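Local coordinates for protein enoyl-CoA hydratase/isomerase (PDB 4KPK) that probably acts as an isomerase or hydratase on acyl-CoA substrates, as a trimeric member of the crotonase-like enoyl-CoA hydratase/isomerase family, at residues Q191-A194 and R195-L199; S182-V185 and T186-M189. One frame throughout, in Å; residues are numbered along the deposited sequence.

Contact 1 of 2, residues Q191-A194 and R195-L199; sequences QRAA and RRYML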
ATOM      1  N   GLN A 191       5.684   1.116  -3.007  1.00 24.70           N
ATOM      2  CA  GLN A 191       6.514   2.131  -3.666  1.00 26.10           C
ATOM      3  C   GLN A 191       7.485   2.880  -2.788  1.00 24.00           C
ATOM      4  O   GLN A 191       8.617   3.120  -3.184  1.00 24.88           O
ATOM      5  CB  GLN A 191       5.646   3.163  -4.397  1.00 26.19           C
ATOM      6  CG  GLN A 191       4.841   2.585  -5.595  1.00 26.12           C
ATOM      7  CD  GLN A 191       5.538   2.813  -6.939  1.00 27.20           C
ATOM      8  OE1 GLN A 191       6.456   3.651  -7.048  1.00 26.10           O
ATOM      9  NE2 GLN A 191       5.132   2.025  -7.968  1.00 28.11           N
ATOM     10  N   ARG A 192       7.038   3.325  -1.632  1.00 26.46           N
ATOM     11  CA  ARG A 192       7.933   3.998  -0.687  1.00 28.73           C
ATOM     12  C   ARG A 192       9.234   3.172  -0.391  1.00 24.51           C
ATOM     13  O   ARG A 192      10.343   3.671  -0.514  1.00 23.89           O
ATOM     14  CB  ARG A 192       7.170   4.411   0.599  1.00 32.07           C
ATOM     15  CG  ARG A 192       7.876   5.466   1.456  1.00 32.19           C
ATOM     16  CD  ARG A 192       7.871   6.841   0.819  1.00 33.27           C
ATOM     17  NE  ARG A 192       8.993   7.781   1.149  1.00 34.47           N
ATOM     18  CZ  ARG A 192       8.881   8.900   1.853  1.00 34.73           C
ATOM     19  NH1 ARG A 192       7.736   9.247   2.406  1.00 49.88           N
ATOM     20  NH2 ARG A 192       9.888   9.691   2.043  1.00 33.14           N
ATOM     21  N   ALA A 193       9.098   1.900  -0.101  1.00 23.82           N
ATOM     22  CA  ALA A 193      10.264   1.060   0.162  1.00 23.41           C
ATOM     23  C   ALA A 193      10.986   0.615  -1.118  1.00 21.88           C
ATOM     24  O   ALA A 193      12.201   0.477  -1.122  1.00 22.48           O
ATOM     25  CB  ALA A 193       9.852  -0.163   0.988  1.00 23.96           C
ATOM     26  N   ALA A 194      10.270   0.420  -2.222  1.00 23.95           N
ATOM     27  CA  ALA A 194      10.937   0.033  -3.484  1.00 21.77           C
ATOM     28  C   ALA A 194      11.854   1.095  -3.993  1.00 21.56           C
ATOM     29  O   ALA A 194      12.929   0.823  -4.522  1.00 24.20           O
ATOM     30  CB  ALA A 194       9.900  -0.354  -4.549  1.00 24.18           C
ATOM     31  N   ARG A 195      11.417   2.323  -3.898  1.00 24.36           N
ATOM     32  CA  ARG A 195      12.209   3.418  -4.366  1.00 25.64           C
ATOM     33  C   ARG A 195      13.483   3.551  -3.536  1.00 30.10           C
ATOM     34  O   ARG A 195      14.474   4.039  -4.032  1.00 30.35           O
ATOM     35  CB  ARG A 195      11.398   4.702  -4.340  1.00 29.28           C
ATOM     36  CG  ARG A 195      10.687   4.923  -5.686  1.00 35.65           C
ATOM     37  CD  ARG A 195       9.729   6.064  -5.739  1.00 33.00           C
ATOM     38  NE  ARG A 195      10.423   7.330  -5.831  1.00 34.35           N
ATOM     39  CZ  ARG A 195       9.856   8.448  -6.268  1.00 32.92           C
ATOM     40  NH1 ARG A 195       8.607   8.444  -6.730  1.00 36.28           N
ATOM     41  NH2 ARG A 195      10.541   9.566  -6.281  1.00 35.18           N
ATOM     42  N   ARG A 196      13.464   3.131  -2.266  1.00 27.65           N
ATOM     43  CA  ARG A 196      14.730   3.124  -1.507  1.00 21.48           C
ATOM     44  C   ARG A 196      15.591   1.945  -1.962  1.00 22.34           C
ATOM     45  O   ARG A 196      16.672   2.105  -2.572  1.00 22.69           O
ATOM     46  CB  ARG A 196      14.446   3.064  -0.045  1.00 20.03           C
ATOM     47  CG  ARG A 196      15.698   2.805   0.789  1.00 22.73           C
ATOM     48  CD  ARG A 196      15.353   2.418   2.226  1.00 24.09           C
ATOM     49  NE  ARG A 196      16.590   2.028   2.941  1.00 27.40           N
ATOM     50  CZ  ARG A 196      16.653   1.815   4.255  1.00 24.86           C
ATOM     51  NH1 ARG A 196      15.586   1.976   5.003  1.00 26.25           N
ATOM     52  NH2 ARG A 196      17.801   1.482   4.827  1.00 24.12           N
ATOM     53  N   TYR A 197      15.094   0.750  -1.736  1.00 22.86           N
ATOM     54  CA  TYR A 197      15.910  -0.435  -1.891  1.00 22.00           C
ATOM     55  C   TYR A 197      16.360  -0.729  -3.303  1.00 24.58           C
ATOM     56  O   TYR A 197      17.481  -1.216  -3.488  1.00 22.65           O
ATOM     57  CB  TYR A 197      15.192  -1.626  -1.278  1.00 21.76           C
ATOM     58  CG  TYR A 197      15.211  -1.578   0.220  1.00 22.61           C
ATOM     59  CD1 TYR A 197      14.111  -1.160   0.913  1.00 24.70           C
ATOM     60  CD2 TYR A 197      16.373  -1.919   0.950  1.00 24.85           C
ATOM     61  CE1 TYR A 197      14.112  -1.097   2.310  1.00 27.61           C
ATOM     62  CE2 TYR A 197      16.386  -1.843   2.376  1.00 26.94           C
ATOM     63  CZ  TYR A 197      15.239  -1.422   3.020  1.00 25.76           C
ATOM     64  OH  TYR A 197      15.143  -1.299   4.365  1.00 33.76           O
HETATM   65  N   MSE A 198      15.513  -0.443  -4.299  1.00 26.13           N
HETATM   66  CA  MSE A 198      15.946  -0.561  -5.711  1.00 24.85           C
HETATM   67  C   MSE A 198      16.970   0.437  -6.137  1.00 25.08           C
HETATM   68  O   MSE A 198      17.738   0.135  -7.039  1.00 26.18           O
HETATM   69  CB  MSE A 198      14.797  -0.555  -6.703  1.00 26.00           C
HETATM   70  CG  MSE A 198      13.967  -1.808  -6.542  1.00 28.87           C
HETATM   71 SE   MSE A 198      12.422  -1.794  -7.807  1.00 34.42          SE
HETATM   72  CE  MSE A 198      13.256  -1.449  -9.537  1.00 36.02           C
ATOM     73  N   LEU A 199      17.010   1.617  -5.511  1.00 24.73           N
ATOM     74  CA  LEU A 199      18.032   2.580  -5.798  1.00 23.47           C
ATOM     75  C   LEU A 199      19.312   2.397  -5.010  1.00 24.95           C
ATOM     76  O   LEU A 199      20.409   2.647  -5.559  1.00 22.62           O
ATOM     77  CB  LEU A 199      17.514   3.982  -5.582  1.00 25.45           C
ATOM     78  CG  LEU A 199      16.481   4.503  -6.610  1.00 27.36           C
ATOM     79  CD1 LEU A 199      16.031   5.891  -6.163  1.00 27.99           C
ATOM     80  CD2 LEU A 199      17.043   4.492  -8.029  1.00 24.45           C
TER
HETATM   81  O   HOH W   1       7.081   6.102  -8.151  1.00 39.17           O
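Ala193 and Tyr197 sit one turn apart on helix 191-200 of this crotonase-like fold, one flank of which packs on its own chain and the other on a second copy of the protein. The tight part is the Ala193, Ala194, Tyr197 and Met198 side. Tyr197 N reaches Ala193 O at 3.0 Å with an almost straight N-H...O angle of 173°, while Arg196 N gives the same oxygen only a weak second bond. Because CG of Tyr197 stands anti to its carbonyl carbon (chi1 -73°), the ring swings back along the helix and brings its edge to that carbonyl, CD1 lying 3.2 Å from Ala193 O. CD of Arg196 rests over one ring face near the rim, and the extended arginine chain runs on past the ring to a salt bridge with Glu202. Next to this, Met198 N bonds to Ala194 O at 2.9 Å, and the selenium of Met198 comes 4.4 Å from Ala194 CB. Leu169, Leu212 and Met189 enclose this side further.

The looser part is the Gln191 and Arg195 side. Here the backbone bond from Arg195 N to Gln191 O is regular, but the side chains stay apart, OE1 of Gln191 being 4.3 Å from CD of Arg195. Both polar ends are claimed by the second subunit: Gln191 NE2 donates to Leu248 O there, and Arg195 forms salt bridges to Asp157 and Asp131 of that copy, which probably offset its buried charge. A water bridges the two side chains, 2.8 Å from Gln191 OE1 and 3.1 Å from Arg195 NH1, from which it accepts.

Contact 2 of 2, residues S182-V185 and T186-M189; sequences SPYV and TRAM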
ATOM      1  N   SER A 182       9.763  -6.531 -10.754  1.00 27.52           N
ATOM      2  CA  SER A 182       9.374  -5.280 -10.087  1.00 25.80           C
ATOM      3  C   SER A 182       7.907  -5.119  -9.843  1.00 24.39           C
ATOM      4  O   SER A 182       7.547  -4.425  -8.927  1.00 24.37           O
ATOM      5  CB  SER A 182       9.946  -4.048 -10.800  1.00 28.39           C
ATOM      6  OG  SER A 182       9.579  -3.956 -12.183  1.00 31.02           O
ATOM      7  N   PRO A 183       7.043  -5.726 -10.688  1.00 23.80           N
ATOM      8  CA  PRO A 183       5.627  -5.496 -10.453  1.00 22.54           C
ATOM      9  C   PRO A 183       5.172  -6.201  -9.199  1.00 20.74           C
ATOM     10  O   PRO A 183       4.363  -5.697  -8.445  1.00 23.91           O
ATOM     11  CB  PRO A 183       4.922  -6.062 -11.764  1.00 21.33           C
ATOM     12  CG  PRO A 183       5.980  -6.110 -12.817  1.00 19.90           C
ATOM     13  CD  PRO A 183       7.317  -6.190 -12.080  1.00 24.79           C
ATOM     14  N   TYR A 184       5.683  -7.397  -9.005  1.00 23.43           N
ATOM     15  CA  TYR A 184       5.330  -8.239  -7.903  1.00 22.54           C
ATOM     16  C   TYR A 184       6.017  -7.742  -6.656  1.00 22.17           C
ATOM     17  O   TYR A 184       5.470  -7.755  -5.573  1.00 23.35           O
ATOM     18  CB  TYR A 184       5.748  -9.683  -8.243  1.00 24.66           C
ATOM     19  CG  TYR A 184       5.192 -10.075  -9.593  1.00 21.43           C
ATOM     20  CD1 TYR A 184       3.867 -10.461  -9.732  1.00 22.97           C
ATOM     21  CD2 TYR A 184       5.969 -10.025 -10.729  1.00 21.08           C
ATOM     22  CE1 TYR A 184       3.330 -10.798 -11.012  1.00 23.20           C
ATOM     23  CE2 TYR A 184       5.433 -10.325 -11.999  1.00 20.67           C
ATOM     24  CZ  TYR A 184       4.132 -10.727 -12.139  1.00 22.43           C
ATOM     25  OH  TYR A 184       3.595 -11.048 -13.417  1.00 23.68           O
ATOM     26  N   VAL A 185       7.232  -7.278  -6.807  1.00 22.72           N
ATOM     27  CA  VAL A 185       7.989  -6.885  -5.620  1.00 22.09           C
ATOM     28  C   VAL A 185       7.393  -5.612  -5.071  1.00 23.03           C
ATOM     29  O   VAL A 185       7.252  -5.477  -3.863  1.00 20.47           O
ATOM     30  CB  VAL A 185       9.469  -6.755  -5.917  1.00 22.56           C
ATOM     31  CG1 VAL A 185      10.206  -5.965  -4.839  1.00 23.49           C
ATOM     32  CG2 VAL A 185      10.063  -8.142  -6.106  1.00 23.00           C
ATOM     33  N   THR A 186       6.990  -4.720  -5.981  1.00 23.15           N
ATOM     34  CA  THR A 186       6.364  -3.453  -5.645  1.00 23.14           C
ATOM     35  C   THR A 186       5.001  -3.638  -5.001  1.00 21.69           C
ATOM     36  O   THR A 186       4.628  -2.946  -4.011  1.00 21.83           O
ATOM     37  CB  THR A 186       6.308  -2.533  -6.897  1.00 23.73           C
ATOM     38  OG1 THR A 186       7.624  -2.392  -7.381  1.00 25.31           O
ATOM     39  CG2 THR A 186       5.833  -1.154  -6.556  1.00 24.10           C
ATOM     40  N   ARG A 187       4.249  -4.575  -5.523  1.00 22.32           N
ATOM     41  CA  ARG A 187       2.987  -4.898  -4.905  1.00 22.19           C
ATOM     42  C   ARG A 187       3.211  -5.333  -3.432  1.00 24.34           C
ATOM     43  O   ARG A 187       2.434  -4.983  -2.547  1.00 26.69           O
ATOM     44  CB  ARG A 187       2.299  -6.029  -5.649  1.00 22.69           C
ATOM     45  CG  ARG A 187       0.852  -6.201  -5.298  1.00 22.32           C
ATOM     46  CD  ARG A 187       0.248  -7.403  -5.975  1.00 23.57           C
ATOM     47  NE  ARG A 187       1.165  -8.499  -5.942  1.00 26.25           N
ATOM     48  CZ  ARG A 187       1.104  -9.586  -6.703  1.00 27.30           C
ATOM     49  NH1 ARG A 187       0.161  -9.710  -7.605  1.00 24.89           N
ATOM     50  NH2 ARG A 187       2.007 -10.566  -6.538  1.00 27.46           N
ATOM     51  N   ALA A 188       4.251  -6.101  -3.182  1.00 21.76           N
ATOM     52  CA  ALA A 188       4.455  -6.650  -1.846  1.00 22.72           C
ATOM     53  C   ALA A 188       4.911  -5.612  -0.858  1.00 23.61           C
ATOM     54  O   ALA A 188       4.283  -5.418   0.137  1.00 23.39           O
ATOM     55  CB  ALA A 188       5.462  -7.760  -1.931  1.00 22.25           C
HETATM   56  N   MSE A 189       5.998  -4.929  -1.173  1.00 27.29           N
HETATM   57  CA  MSE A 189       6.674  -4.014  -0.245  1.00 28.46           C
HETATM   58  C   MSE A 189       6.257  -2.567  -0.359  1.00 27.99           C
HETATM   59  O   MSE A 189       6.502  -1.777   0.560  1.00 26.59           O
HETATM   60  CB  MSE A 189       8.167  -4.162  -0.459  1.00 28.69           C
HETATM   61  CG  MSE A 189       8.764  -3.254  -1.524  1.00 35.04           C
HETATM   62 SE   MSE A 189      10.742  -3.443  -1.720  1.00 40.78          SE
HETATM   63  CE  MSE A 189      11.425  -3.598   0.107  1.00 43.88           C
TER
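Thr186 grips Ser182 O twice, one turn back along helix 182-189. Its hydroxyl donates to that oxygen at 2.6 Å, tilted only slightly from the carbonyl plane, while its backbone N, at 3.0 Å, comes from well above the plane. The hydroxyl gets there because OG1 is anti to the carbonyl carbon (chi1 -56°), which lays it back along the helix. An alanine here would keep the backbone bond but is likely to leave Ser182 O without its second donor and to open a small gap beside Gln191 and Leu248 of the second subunit. The other main-chain bonds follow the i to i+4 pattern: Arg187 N to Pro183 O, Ala188 N to Tyr184 O, and Met189 N to Val185 O, the last nearly straight at 173°.

Charged and aromatic groups meet on another flank. NH2 of Arg187 lies in the plane of the Tyr184 ring, at its edge, 3.7 Å from CD1; the guanidinium plane is turned 70° from the ring, so the two do not stack. A bend at chi3 curls the arginine back to this spot, where Asp131 and Cys154 O take NH2 and Glu252 takes NH1. Arg195 of the third subunit brings its NH1 close to NH1 of Arg187, and Asp131, which by the symmetry of the trimer probably pairs with both, is likely to balance the two charges.

Apolar contact is slighter. Val185 and Met189 lie alongside each other, with CG1 of the valine 4.0 Å from the selenium. Val185 also packs on Leu150 and Cys154. The whole is a short, largely buried helix of the crotonase-like fold, in which Thr186 makes the side-chain-to-backbone hydrogen bond by which a helical threonine returns to the carbonyl four residues before it.

In the fold
Contacts 1 and 2 lie on successive helices, 191-200 and 182-189, their centres about 10 Å apart. Both are largely buried and touch the second subunit, but contact 2 lies nearer the chain's centre, about 12 Å from it against about 21 Å for contact 1, and packs on helices 113-132 and 148-155. They meet directly: Tyr197 CD1 is 3.7 Å from Met189 CE. In contact 1 the polar ends of Gln191 and Arg195 are met largely by the second subunit; in contact 2 Arg187 finds acidic partners, Asp131 and Glu252, within its own chain, which probably balance its charge. Asp131 recurs in both: Arg195 bridges to the Asp131 of the second subunit.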